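Local coordinates for protein potential RNA-dependent RNA polymerase (Human picobirnavirus, PDB 5I62) that is an RNA-directed RNA polymerase that copies RNA templates with ribonucleoside triphosphates, probably serving both transcription and replication of the viral genome, at residues V104-K109 against N270-S275. Sequence-based numbering, arbitrary orientation.
Sequences VPFDTK and NPTCQS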
loop_
_atom_site.group_PDB
_atom_site.type_symbol
_atom_site.label_atom_id
_atom_site.label_comp_id
_atom_site.label_asym_id
_atom_site.label_seq_id
_atom_site.Cartn_x
_atom_site.Cartn_y
_atom_site.Cartn_z
ATOM N N VAL A 104 14.458 13.776 16.481
ATOM C CA VAL A 104 14.197 15.114 17.007
ATOM C C VAL A 104 12.728 15.481 16.826
ATOM O O VAL A 104 12.049 14.941 15.945
ATOM C CB VAL A 104 15.113 16.168 16.357
ATOM C CG1 VAL A 104 16.581 15.735 16.420
ATOM C CG2 VAL A 104 14.685 16.434 14.923
ATOM N N PRO A 105 12.200 16.387 17.643
ATOM C CA PRO A 105 10.790 16.786 17.514
ATOM C C PRO A 105 10.527 17.480 16.187
ATOM O O PRO A 105 11.437 18.005 15.541
ATOM C CB PRO A 105 10.578 17.754 18.689
ATOM C CG PRO A 105 11.636 17.362 19.706
ATOM C CD PRO A 105 12.828 16.901 18.880
ATOM N N PHE A 106 9.256 17.484 15.792
ATOM C CA PHE A 106 8.825 18.150 14.569
ATOM C C PHE A 106 8.658 19.645 14.815
ATOM O O PHE A 106 8.291 20.069 15.911
ATOM C CB PHE A 106 7.493 17.579 14.080
ATOM C CG PHE A 106 7.601 16.262 13.350
ATOM C CD1 PHE A 106 8.057 15.113 13.995
ATOM C CD2 PHE A 106 7.179 16.165 12.035
ATOM C CE1 PHE A 106 8.117 13.889 13.318
ATOM C CE2 PHE A 106 7.226 14.960 11.357
ATOM C CZ PHE A 106 7.695 13.812 12.000
ATOM N N ASP A 107 8.920 20.445 13.775
ATOM C CA ASP A 107 8.662 21.884 13.858
ATOM C C ASP A 107 7.176 22.152 14.062
ATOM O O ASP A 107 6.342 21.724 13.262
ATOM C CB ASP A 107 9.147 22.595 12.594
ATOM C CG ASP A 107 9.226 24.114 12.768
ATOM O OD1 ASP A 107 8.467 24.682 13.581
ATOM O OD2 ASP A 107 10.074 24.739 12.108
ATOM N N THR A 108 6.855 22.880 15.132
ATOM C CA THR A 108 5.477 23.270 15.412
ATOM C C THR A 108 4.842 24.033 14.246
ATOM O O THR A 108 3.636 23.900 13.991
ATOM C CB THR A 108 5.467 24.108 16.698
ATOM O OG1 THR A 108 5.720 23.242 17.812
ATOM C CG2 THR A 108 4.150 24.813 16.899
ATOM N N LYS A 109 5.639 24.834 13.524
ATOM C CA LYS A 109 5.107 25.593 12.393
ATOM C C LYS A 109 4.660 24.669 11.265
ATOM O O LYS A 109 3.676 24.953 10.568
ATOM C CB LYS A 109 6.147 26.589 11.874
ATOM C CG LYS A 109 6.628 27.596 12.922
ATOM C CD LYS A 109 7.300 28.827 12.279
ATOM C CE LYS A 109 8.503 28.453 11.411
ATOM N NZ LYS A 109 9.118 29.644 10.705
ATOM N N ASN A 270 8.129 5.991 14.417
ATOM C CA ASN A 270 8.503 5.899 15.824
ATOM C C ASN A 270 7.563 6.756 16.680
ATOM O O ASN A 270 6.665 7.414 16.171
ATOM C CB ASN A 270 9.967 6.308 15.949
ATOM C CG ASN A 270 10.212 7.712 15.403
ATOM O OD1 ASN A 270 9.451 8.640 15.676
ATOM N ND2 ASN A 270 11.271 7.859 14.621
ATOM N N PRO A 271 7.752 6.772 18.009
ATOM C CA PRO A 271 6.821 7.523 18.865
ATOM C C PRO A 271 6.809 9.017 18.599
ATOM O O PRO A 271 5.816 9.670 18.915
ATOM C CB PRO A 271 7.318 7.216 20.285
ATOM C CG PRO A 271 7.924 5.827 20.163
ATOM C CD PRO A 271 8.612 5.869 18.813
ATOM N N THR A 272 7.878 9.576 18.032
ATOM C CA THR A 272 7.831 10.982 17.657
ATOM C C THR A 272 6.859 11.186 16.503
ATOM O O THR A 272 5.981 12.055 16.565
ATOM C CB THR A 272 9.241 11.467 17.306
ATOM O OG1 THR A 272 10.094 11.283 18.441
ATOM C CG2 THR A 272 9.226 12.940 16.939
ATOM N N CYS A 273 6.975 10.358 15.459
ATOM C CA CYS A 273 6.020 10.399 14.355
ATOM C C CYS A 273 4.601 10.130 14.839
ATOM O O CYS A 273 3.653 10.792 14.406
ATOM C CB CYS A 273 6.392 9.384 13.279
ATOM S SG CYS A 273 7.951 9.713 12.474
ATOM N N GLN A 274 4.439 9.140 15.722
ATOM C CA GLN A 274 3.114 8.788 16.219
ATOM C C GLN A 274 2.457 9.975 16.922
ATOM O O GLN A 274 1.252 10.215 16.773
ATOM C CB GLN A 274 3.218 7.589 17.166
ATOM C CG GLN A 274 3.694 6.287 16.517
ATOM C CD GLN A 274 4.287 5.299 17.549
ATOM O OE1 GLN A 274 3.850 5.255 18.702
ATOM N NE2 GLN A 274 5.297 4.520 17.127
ATOM N N SER A 275 3.233 10.733 17.702
ATOM C CA SER A 275 2.616 11.832 18.434
ATOM C C SER A 275 2.157 12.934 17.490
ATOM O O SER A 275 1.223 13.666 17.816
ATOM C CB SER A 275 3.571 12.389 19.489
ATOM O OG SER A 275 4.682 12.969 18.843
#
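Phe106 turns the rim of its ring to the first turn of helix 271-284, where Thr272 and Cys273 receive it in an edge-on aromatic contact that includes a sulfur-aromatic pair. The contact joins the loop leading into helix 108-116 to a helix that begins ten residues after strand 257-261 of the four-stranded antiparallel palm sheet of the polymerase. No hydrogen bond spans the two segments. Thr272 CG2, anti to its backbone N (the OG1 torsion chi1 is -59°), lies in the ring plane 3.8 Å from Phe106 CD1, and it also packs 3.6 Å from the carbonyl oxygen of Val104. The methyl thus meets both the aromatic edge and the loop backbone, while OG1, the other branch, hydrogen-bonds to Gln103 OE1. Further round the rim, Cys273 SG stands 4.1 Å from Phe106 CZ and 5.3 Å from the ring centroid, 82° off the ring normal. Thr272 and Cys273 both approach at the edge; His380 stacks on the ring, and Val334, Val337 and Leu338 of helix 327-345 also touch Phe106. His380 ties the two segments together a second way, its ND1 bonding to Val104 O and its O to Asn270 ND2. Each segment carries its own helix cap. Asp107 OD1 accepts from Lys109 N at 2.8 Å, met from above the carboxylate plane. At the other helix, Asn270 is the N-cap of helix 271-284: its OD1 takes a weak bond from Thr272 N and a straighter one from Cys273 N, 3.0 Å long with an angle of 167° at the hydrogen.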